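Aminotransferase, classes I and II (Silicibacter pomeroyi DSS-3, PDB 3H14) probably works as a pyridoxal-phosphate-dependent aminotransferase, moving the amino group of L-aspartate to 2-oxoglutarate to give oxaloacetate and L-glutamate. Local coordinates at residues P146-P154 / V167-L178; T324-I334 / L346-L357. One frame throughout, in Å; residues are numbered along the deposited sequence. Where two conformers were deposited one is given.

Contact 1 of 2, residues P146-P154 / V167-L178. With GOL (glycerol), chain C.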
loop_
_atom_site.group_PDB
_atom_site.type_symbol
_atom_site.label_atom_id
_atom_site.label_comp_id
_atom_site.label_asym_id
_atom_site.label_seq_id
_atom_site.Cartn_x
_atom_site.Cartn_y
_atom_site.Cartn_z
ATOM N N PRO A 146 -4.827 -1.709 -18.686
ATOM C CA PRO A 146 -5.740 -0.579 -18.368
ATOM C C PRO A 146 -7.243 -0.937 -18.386
ATOM O O PRO A 146 -8.014 -0.563 -17.499
ATOM C CB PRO A 146 -5.375 0.470 -19.426
ATOM C CG PRO A 146 -3.952 0.167 -19.749
ATOM C CD PRO A 146 -3.899 -1.354 -19.770
ATOM N N GLU A 147 -7.633 -1.723 -19.366
ATOM C CA GLU A 147 -9.003 -2.142 -19.478
ATOM C C GLU A 147 -9.431 -2.977 -18.275
ATOM O O GLU A 147 -10.628 -3.162 -18.039
ATOM C CB GLU A 147 -9.211 -2.910 -20.817
ATOM C CG GLU A 147 -8.274 -4.083 -21.056
ATOM C CD GLU A 147 -7.047 -3.764 -21.857
ATOM O OE1 GLU A 147 -6.491 -2.649 -21.729
ATOM O OE2 GLU A 147 -6.597 -4.669 -22.599
ATOM N N ASN A 148 -8.458 -3.486 -17.520
ATOM C CA ASN A 148 -8.702 -4.245 -16.285
ATOM C C ASN A 148 -8.474 -3.399 -15.034
ATOM O O ASN A 148 -8.455 -3.926 -13.917
ATOM C CB ASN A 148 -7.828 -5.506 -16.240
ATOM C CG ASN A 148 -8.147 -6.492 -17.375
ATOM O OD1 ASN A 148 -9.279 -6.544 -17.872
ATOM N ND2 ASN A 148 -7.134 -7.225 -17.819
ATOM N N ARG A 149 -8.348 -2.086 -15.229
ATOM C CA ARG A 149 -8.128 -1.156 -14.145
ATOM C C ARG A 149 -6.782 -1.418 -13.429
ATOM O O ARG A 149 -6.632 -1.126 -12.233
ATOM C CB ARG A 149 -9.297 -1.220 -13.153
ATOM C CG ARG A 149 -9.802 0.126 -12.658
ATOM C CD ARG A 149 -10.989 -0.040 -11.685
ATOM N NE ARG A 149 -11.561 1.248 -11.250
ATOM C CZ ARG A 149 -12.264 2.054 -12.049
ATOM N NH1 ARG A 149 -12.732 3.218 -11.593
ATOM N NH2 ARG A 149 -12.534 1.683 -13.303
ATOM N N LEU A 150 -5.828 -1.952 -14.172
ATOM C CA LEU A 150 -4.497 -2.316 -13.681
ATOM C C LEU A 150 -4.530 -3.202 -12.446
ATOM O O LEU A 150 -3.722 -3.051 -11.533
ATOM C CB LEU A 150 -3.663 -1.068 -13.422
ATOM C CG LEU A 150 -3.405 -0.209 -14.665
ATOM C CD1 LEU A 150 -2.646 1.095 -14.287
ATOM C CD2 LEU A 150 -2.652 -1.024 -15.725
ATOM N N GLN A 151 -5.461 -4.147 -12.494
ATOM C CA GLN A 151 -5.669 -5.148 -11.498
ATOM C C GLN A 151 -5.628 -6.471 -12.212
ATOM O O GLN A 151 -6.042 -6.560 -13.366
ATOM C CB GLN A 151 -7.038 -4.965 -10.870
ATOM C CG GLN A 151 -7.116 -3.808 -9.894
ATOM C CD GLN A 151 -6.476 -4.104 -8.542
ATOM O OE1 GLN A 151 -6.071 -5.247 -8.260
ATOM N NE2 GLN A 151 -6.370 -3.067 -7.694
ATOM N N PRO A 152 -5.129 -7.514 -11.531
ATOM C CA PRO A 152 -5.186 -8.807 -12.212
ATOM C C PRO A 152 -6.614 -9.299 -12.451
ATOM O O PRO A 152 -7.532 -8.960 -11.710
ATOM C CB PRO A 152 -4.426 -9.754 -11.278
ATOM C CG PRO A 152 -4.459 -9.116 -9.967
ATOM C CD PRO A 152 -4.559 -7.607 -10.182
ATOM N N VAL A 153 -6.760 -10.045 -13.537
ATOM C CA VAL A 153 -7.973 -10.764 -13.847
ATOM C C VAL A 153 -7.641 -12.259 -13.952
ATOM O O VAL A 153 -6.491 -12.640 -14.142
ATOM C CB VAL A 153 -8.628 -10.264 -15.148
ATOM C CG1 VAL A 153 -9.067 -8.778 -15.006
ATOM C CG2 VAL A 153 -7.706 -10.458 -16.313
ATOM N N PRO A 154 -8.652 -13.120 -13.796
ATOM C CA PRO A 154 -8.371 -14.549 -13.876
ATOM C C PRO A 154 -7.536 -14.980 -15.066
ATOM O O PRO A 154 -6.612 -15.787 -14.892
ATOM C CB PRO A 154 -9.772 -15.182 -13.859
ATOM C CG PRO A 154 -10.553 -14.258 -13.044
ATOM C CD PRO A 154 -10.044 -12.870 -13.426
ATOM N N VAL A 167 -3.479 -9.718 -4.077
ATOM C CA VAL A 167 -4.174 -8.582 -4.687
ATOM C C VAL A 167 -4.220 -7.430 -3.690
ATOM O O VAL A 167 -4.229 -7.655 -2.471
ATOM C CB VAL A 167 -5.638 -8.920 -5.125
ATOM C CG1 VAL A 167 -5.625 -10.052 -6.133
ATOM C CG2 VAL A 167 -6.502 -9.263 -3.910
ATOM N N ALA A 168 -4.244 -6.198 -4.202
ATOM C CA ALA A 168 -4.347 -5.009 -3.330
ATOM C C ALA A 168 -5.449 -4.107 -3.825
ATOM O O ALA A 168 -5.520 -3.808 -5.024
ATOM C CB ALA A 168 -3.000 -4.247 -3.269
ATOM N N SER A 169 -6.302 -3.658 -2.910
ATOM C CA SER A 169 -7.384 -2.723 -3.226
ATOM C C SER A 169 -7.739 -1.934 -1.968
ATOM O O SER A 169 -8.080 -2.541 -0.954
ATOM C CB SER A 169 -8.633 -3.471 -3.731
ATOM O OG SER A 169 -9.759 -2.606 -3.885
ATOM N N PRO A 170 -7.589 -0.578 -2.003
ATOM C CA PRO A 170 -6.898 0.235 -3.023
ATOM C C PRO A 170 -5.420 -0.139 -3.220
ATOM O O PRO A 170 -4.728 -0.426 -2.242
ATOM C CB PRO A 170 -6.982 1.659 -2.448
ATOM C CG PRO A 170 -8.119 1.631 -1.478
ATOM C CD PRO A 170 -8.151 0.252 -0.918
ATOM N N ALA A 171 -4.943 -0.104 -4.469
ATOM C CA ALA A 171 -3.581 -0.468 -4.790
ATOM C C ALA A 171 -2.592 0.700 -4.775
ATOM O O ALA A 171 -2.927 1.838 -5.039
ATOM C CB ALA A 171 -3.512 -1.187 -6.146
ATOM N N ASN A 172 -1.368 0.385 -4.394
ATOM C CA ASN A 172 -0.217 1.222 -4.595
ATOM C C ASN A 172 0.426 0.606 -5.836
ATOM O O ASN A 172 0.730 -0.589 -5.833
ATOM C CB ASN A 172 0.706 1.104 -3.375
ATOM C CG ASN A 172 1.984 1.898 -3.505
ATOM O OD1 ASN A 172 2.253 2.560 -4.514
ATOM N ND2 ASN A 172 2.818 1.798 -2.488
ATOM N N PRO A 173 0.706 1.400 -6.887
ATOM C CA PRO A 173 0.732 2.847 -7.011
ATOM C C PRO A 173 -0.443 3.542 -7.690
ATOM O O PRO A 173 -0.360 4.735 -7.908
ATOM C CB PRO A 173 1.976 3.040 -7.874
ATOM C CG PRO A 173 1.852 1.937 -8.892
ATOM C CD PRO A 173 1.246 0.765 -8.115
ATOM N N THR A 174 -1.493 2.804 -8.021
ATOM C CA THR A 174 -2.532 3.268 -8.935
ATOM C C THR A 174 -3.720 3.874 -8.249
ATOM O O THR A 174 -4.415 4.693 -8.853
ATOM C CB THR A 174 -3.059 2.113 -9.794
ATOM O OG1 THR A 174 -3.621 1.111 -8.950
ATOM C CG2 THR A 174 -1.969 1.538 -10.628
ATOM N N GLY A 175 -3.966 3.448 -7.007
ATOM C CA GLY A 175 -5.187 3.733 -6.307
ATOM C C GLY A 175 -6.406 2.947 -6.745
ATOM O O GLY A 175 -7.482 3.147 -6.191
ATOM N N THR A 176 -6.274 2.048 -7.716
ATOM C CA THR A 176 -7.474 1.339 -8.220
ATOM C C THR A 176 -8.003 0.316 -7.200
ATOM O O THR A 176 -7.239 -0.244 -6.375
ATOM C CB THR A 176 -7.227 0.694 -9.608
ATOM O OG1 THR A 176 -6.245 -0.353 -9.519
ATOM C CG2 THR A 176 -6.743 1.769 -10.597
HETATM N N MSE A 177 -9.315 0.082 -7.260
HETATM C CA MSE A 177 -9.975 -0.808 -6.352
HETATM C C MSE A 177 -10.698 -1.946 -7.055
HETATM O O MSE A 177 -11.028 -1.870 -8.235
HETATM C CB MSE A 177 -10.932 -0.011 -5.486
HETATM C CG MSE A 177 -10.197 0.863 -4.501
HETATM SE SE MSE A 177 -11.315 2.237 -3.695
HETATM C CE MSE A 177 -12.310 1.025 -2.500
ATOM N N LEU A 178 -10.941 -2.997 -6.292
ATOM C CA LEU A 178 -11.679 -4.172 -6.754
ATOM C C LEU A 178 -13.053 -4.139 -6.127
ATOM O O LEU A 178 -13.190 -4.155 -4.888
ATOM C CB LEU A 178 -10.973 -5.449 -6.321
ATOM C CG LEU A 178 -9.637 -5.688 -7.013
ATOM C CD1 LEU A 178 -8.772 -6.693 -6.260
ATOM C CD2 LEU A 178 -9.854 -6.121 -8.426
HETATM C C1 GOL C . -1.437 -5.420 -6.949
HETATM O O1 GOL C . -1.556 -4.022 -7.082
HETATM C C2 GOL C . -2.629 -6.096 -7.650
HETATM O O2 GOL C . -3.819 -6.042 -6.920
HETATM C C3 GOL C . -2.381 -7.583 -7.886
HETATM O O3 GOL C . -1.351 -8.089 -7.120
HETATM O O HOH W 1 -3.092 -1.380 -9.616
#
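Q151 lays its flat amide against the turn that follows strand 164-168, the coil rich in prolines and small residues where class I aminotransferases carry an SPANPTG-type sequence. Its NE2 donates to A168 O over 2.9 Å, with the carbonyl in the amide plane and the N-H nearly straight at 164°. The same nitrogen meets T176 OG1 at 3.3 Å, from a position tilted off that plane, and makes a weak bond to T176 O. A bend at chi2 (-76°) folds the chain so that the amide reaches all three oxygens while CB and CG rest on L178 CD2. At the other end of the amide, OE1 accepts from O2 of a glycerol, probably left from crystallisation, and that O2 takes the A168 N-H at 2.8 Å.

T176 runs antiparallel to the side chains of R149 and Q151, lying alongside both. Its OG1, set between backbone N and carbonyl carbon (chi1 66°), donates to R149 O at 2.8 Å. R149 lies extended, CG against the T176 methyl. Further along, L150 CD1 packs on T174 CG2 at 3.7 Å, and a water joins L150 O to T174 OG1.

With an alanine here in place of Q151, A168 O would probably lose this amide donor, T176 OG1 and O their longer bonds to it, and a gap would open beside L178. The chemistry is that of a buried amide whose NH2 group bonds A168 O straight and both T176 oxygens at a bend, with no salt bridge between the segments; R149 instead finds its salt bridge with D311, outside both.

Contact 2 of 2, residues T324-I334 / L346-L357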
loop_
_atom_site.group_PDB
_atom_site.type_symbol
_atom_site.label_atom_id
_atom_site.label_comp_id
_atom_site.label_asym_id
_atom_site.label_seq_id
_atom_site.Cartn_x
_atom_site.Cartn_y
_atom_site.Cartn_z
ATOM N N THR A 324 8.461 11.685 -21.936
ATOM C CA THR A 324 9.793 11.207 -21.649
ATOM C C THR A 324 9.944 9.742 -22.083
ATOM O O THR A 324 8.948 9.002 -22.218
ATOM C CB THR A 324 10.092 11.258 -20.117
ATOM O OG1 THR A 324 11.445 10.858 -19.878
ATOM C CG2 THR A 324 9.128 10.313 -19.340
ATOM N N ASP A 325 11.187 9.361 -22.281
ATOM C CA ASP A 325 11.569 7.987 -22.536
ATOM C C ASP A 325 12.077 7.319 -21.270
ATOM O O ASP A 325 12.304 6.127 -21.266
ATOM C CB ASP A 325 12.649 7.897 -23.645
ATOM C CG ASP A 325 13.775 8.922 -23.491
ATOM O OD1 ASP A 325 13.860 9.647 -22.453
ATOM O OD2 ASP A 325 14.581 9.028 -24.457
ATOM N N ASP A 326 12.257 8.085 -20.198
ATOM C CA ASP A 326 12.913 7.562 -19.014
ATOM C C ASP A 326 12.409 8.311 -17.791
ATOM O O ASP A 326 12.895 9.399 -17.462
ATOM C CB ASP A 326 14.420 7.716 -19.172
ATOM C CG ASP A 326 15.196 7.244 -17.971
ATOM O OD1 ASP A 326 14.597 6.665 -17.031
ATOM O OD2 ASP A 326 16.429 7.462 -17.972
ATOM N N SER A 327 11.422 7.724 -17.127
ATOM C CA SER A 327 10.780 8.359 -15.974
ATOM C C SER A 327 11.737 8.649 -14.821
ATOM O O SER A 327 11.447 9.514 -13.983
ATOM C CB SER A 327 9.647 7.488 -15.480
ATOM O OG SER A 327 10.179 6.240 -15.115
ATOM N N ARG A 328 12.842 7.911 -14.761
ATOM C CA ARG A 328 13.858 8.151 -13.753
ATOM C C ARG A 328 14.542 9.500 -14.011
ATOM O O ARG A 328 14.656 10.333 -13.126
ATOM C CB ARG A 328 14.887 7.030 -13.777
ATOM C CG ARG A 328 15.877 7.068 -12.650
ATOM C CD ARG A 328 16.777 5.852 -12.731
ATOM N NE ARG A 328 17.570 5.667 -11.521
ATOM C CZ ARG A 328 18.316 4.593 -11.274
ATOM N NH1 ARG A 328 18.404 3.603 -12.144
ATOM N NH2 ARG A 328 18.993 4.519 -10.147
ATOM N N ALA A 329 14.977 9.704 -15.247
ATOM C CA ALA A 329 15.545 10.987 -15.635
ATOM C C ALA A 329 14.517 12.104 -15.523
ATOM O O ALA A 329 14.849 13.233 -15.150
ATOM C CB ALA A 329 16.164 10.914 -17.096
ATOM N N PHE A 330 13.275 11.827 -15.902
ATOM C CA PHE A 330 12.218 12.808 -15.858
ATOM C C PHE A 330 11.910 13.221 -14.421
ATOM O O PHE A 330 11.683 14.405 -14.161
ATOM C CB PHE A 330 10.959 12.244 -16.549
ATOM C CG PHE A 330 9.844 13.232 -16.772
ATOM C CD1 PHE A 330 10.082 14.534 -17.139
ATOM C CD2 PHE A 330 8.516 12.821 -16.651
ATOM C CE1 PHE A 330 9.035 15.419 -17.347
ATOM C CE2 PHE A 330 7.478 13.706 -16.878
ATOM C CZ PHE A 330 7.743 15.006 -17.236
ATOM N N ALA A 331 11.853 12.255 -13.496
ATOM C CA ALA A 331 11.623 12.592 -12.100
ATOM C C ALA A 331 12.781 13.469 -11.607
ATOM O O ALA A 331 12.588 14.418 -10.862
ATOM C CB ALA A 331 11.499 11.309 -11.234
ATOM N N ALA A 332 13.997 13.152 -12.015
ATOM C CA ALA A 332 15.158 13.914 -11.560
ATOM C C ALA A 332 15.071 15.366 -12.050
ATOM O O ALA A 332 15.443 16.305 -11.337
ATOM C CB ALA A 332 16.410 13.275 -12.056
ATOM N N GLU A 333 14.582 15.530 -13.268
ATOM C CA GLU A 333 14.460 16.860 -13.895
ATOM C C GLU A 333 13.339 17.654 -13.215
ATOM O O GLU A 333 13.460 18.883 -13.011
ATOM C CB GLU A 333 14.207 16.702 -15.417
ATOM C CG GLU A 333 13.775 17.978 -16.154
ATOM C CD GLU A 333 13.224 17.770 -17.599
ATOM O OE1 GLU A 333 13.075 16.619 -18.104
ATOM O OE2 GLU A 333 12.920 18.802 -18.234
ATOM N N ILE A 334 12.241 16.980 -12.895
ATOM C CA ILE A 334 11.113 17.605 -12.207
ATOM C C ILE A 334 11.611 18.147 -10.850
ATOM O O ILE A 334 11.343 19.322 -10.491
ATOM C CB ILE A 334 9.915 16.637 -12.049
ATOM C CG1 ILE A 334 9.218 16.381 -13.390
ATOM C CG2 ILE A 334 8.811 17.154 -11.097
ATOM C CD1 ILE A 334 8.297 15.160 -13.355
ATOM N N LEU A 346 9.397 2.742 -12.365
ATOM C CA LEU A 346 10.196 1.516 -12.460
ATOM C C LEU A 346 10.106 0.593 -11.223
ATOM O O LEU A 346 10.082 -0.633 -11.383
ATOM C CB LEU A 346 11.657 1.832 -12.768
ATOM C CG LEU A 346 11.910 2.392 -14.166
ATOM C CD1 LEU A 346 11.969 3.934 -14.102
ATOM C CD2 LEU A 346 13.181 1.817 -14.748
ATOM N N ASP A 347 10.024 1.166 -10.019
ATOM C CA ASP A 347 9.875 0.349 -8.776
ATOM C C ASP A 347 8.604 -0.483 -8.767
ATOM O O ASP A 347 8.571 -1.540 -8.129
ATOM C CB ASP A 347 9.845 1.220 -7.510
ATOM C CG ASP A 347 11.226 1.768 -7.099
ATOM O OD1 ASP A 347 12.278 1.071 -7.322
ATOM O OD2 ASP A 347 11.236 2.908 -6.528
ATOM N N PHE A 348 7.543 0.015 -9.417
ATOM C CA PHE A 348 6.253 -0.656 -9.411
ATOM C C PHE A 348 6.101 -1.631 -10.569
ATOM O O PHE A 348 5.391 -2.656 -10.437
ATOM C CB PHE A 348 5.106 0.360 -9.436
ATOM C CG PHE A 348 5.308 1.480 -8.476
ATOM C CD1 PHE A 348 5.154 1.263 -7.102
ATOM C CD2 PHE A 348 5.785 2.733 -8.916
ATOM C CE1 PHE A 348 5.390 2.274 -6.192
ATOM C CE2 PHE A 348 6.041 3.765 -7.988
ATOM C CZ PHE A 348 5.844 3.524 -6.634
ATOM N N ASP A 349 6.747 -1.318 -11.688
ATOM C CA ASP A 349 6.573 -2.083 -12.930
ATOM C C ASP A 349 7.897 -2.020 -13.670
ATOM O O ASP A 349 8.165 -1.073 -14.415
ATOM C CB ASP A 349 5.393 -1.545 -13.747
ATOM C CG ASP A 349 5.076 -2.398 -14.967
ATOM O OD1 ASP A 349 5.967 -3.119 -15.434
ATOM O OD2 ASP A 349 3.939 -2.319 -15.469
ATOM N N PRO A 350 8.785 -2.994 -13.410
ATOM C CA PRO A 350 10.102 -3.025 -14.030
ATOM C C PRO A 350 10.115 -3.089 -15.556
ATOM O O PRO A 350 11.066 -2.639 -16.161
ATOM C CB PRO A 350 10.743 -4.297 -13.416
ATOM C CG PRO A 350 10.043 -4.465 -12.120
ATOM C CD PRO A 350 8.632 -4.077 -12.425
ATOM N N GLU A 351 9.080 -3.639 -16.169
ATOM C CA GLU A 351 9.037 -3.780 -17.599
ATOM C C GLU A 351 8.500 -2.525 -18.286
ATOM O O GLU A 351 8.951 -2.221 -19.392
ATOM C CB GLU A 351 8.158 -4.996 -18.009
ATOM N N ARG A 352 7.498 -1.869 -17.689
ATOM C CA ARG A 352 6.839 -0.701 -18.280
ATOM C C ARG A 352 7.016 0.606 -17.512
ATOM O O ARG A 352 6.528 1.660 -17.982
ATOM C CB ARG A 352 5.365 -0.960 -18.432
ATOM C CG ARG A 352 5.048 -2.155 -19.323
ATOM C CD ARG A 352 3.551 -2.356 -19.413
ATOM N NE ARG A 352 3.029 -2.744 -18.107
ATOM C CZ ARG A 352 1.787 -3.171 -17.880
ATOM N NH1 ARG A 352 0.919 -3.291 -18.889
ATOM N NH2 ARG A 352 1.417 -3.491 -16.641
ATOM N N GLY A 353 7.712 0.579 -16.367
ATOM C CA GLY A 353 7.779 1.765 -15.478
ATOM C C GLY A 353 8.602 2.951 -15.984
ATOM O O GLY A 353 8.575 4.070 -15.409
ATOM N N ALA A 354 9.406 2.713 -17.009
ATOM C CA ALA A 354 10.222 3.787 -17.590
ATOM C C ALA A 354 9.309 4.836 -18.204
ATOM O O ALA A 354 9.726 5.996 -18.428
ATOM C CB ALA A 354 11.177 3.247 -18.619
ATOM N N GLY A 355 8.091 4.431 -18.523
ATOM C CA GLY A 355 7.076 5.335 -19.094
ATOM C C GLY A 355 5.986 5.787 -18.161
ATOM O O GLY A 355 4.935 6.276 -18.605
ATOM N N THR A 356 6.177 5.583 -16.840
ATOM C CA THR A 356 5.147 5.972 -15.903
ATOM C C THR A 356 5.737 6.727 -14.689
ATOM O O THR A 356 6.929 6.648 -14.417
ATOM C CB THR A 356 4.302 4.751 -15.412
ATOM O OG1 THR A 356 5.147 3.861 -14.661
ATOM C CG2 THR A 356 3.718 3.926 -16.596
ATOM N N LEU A 357 4.861 7.445 -13.995
ATOM C CA LEU A 357 5.178 8.147 -12.754
ATOM C C LEU A 357 4.089 7.931 -11.720
ATOM O O LEU A 357 2.919 7.839 -12.058
ATOM C CB LEU A 357 5.235 9.672 -12.988
ATOM C CG LEU A 357 6.432 10.408 -13.542
ATOM C CD1 LEU A 357 6.119 11.900 -13.521
ATOM C CD2 LEU A 357 7.722 10.166 -12.779
#
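The F330 ring has I334 CD1 over the centre of one face, 3.8 Å above its plane, and E333 OE1 in plane at its edge; L357 CD1 comes to CE2 obliquely, 4.0 Å away. I334 CD1 also meets L357 CD1 tip to tip, so one leucine methyl touches both the ring and the isoleucine that covers it. The other leucine methyl, L357 CD2, meets A331 CB at 4.2 Å. This is helix-on-sheet packing: helix 327-338 lies against strand 356-360 of the small mixed sheet, and F378 and L375 of helix 365-381 extend the apolar cluster. F330 CG stands anti to the backbone N (chi1 -171°), which carries the ring to L357.

At the start of the helix the contact turns polar. D326 is the N-cap, its carboxylate accepting a weak bond from R328 N, and T324 OG1 receives D326 N in an ST turn. The first helical residue, S327, is joined twice to the short 3-10 turn before the strand. Its N donates to A354 O over 2.7 Å, a bent bond with an N-H angle of 141°. G353 O accepts both from the side chain of S327 and from T356 N, so two donors share that carbonyl. S327 OG, set between backbone N and carbonyl carbon (chi1 60°), donates to G353 O at 2.7 Å, slightly tilted from the carbonyl plane.

In the fold
From the N terminus, the chain first closes contact 1, where the loop after strand 138-143 returns, by way of helix 154-157 and strand 164-168, to the turn beyond that strand. It then completes the large seven-stranded sheet and runs through several helices before opening contact 2, a closure of nearly the same length spanning helix 327-338 and strand 340-344 to reach strand 356-360. The two loops are in series, neither enclosing the other. Contact 1 lies at the large sheet, contact 2 at the small one, their centres about 19 Å apart. They nevertheless meet: P173 and N172 pack against F348, and Y317 of strand 315-319 touches L150 and T174 and hydrogen-bonds T356.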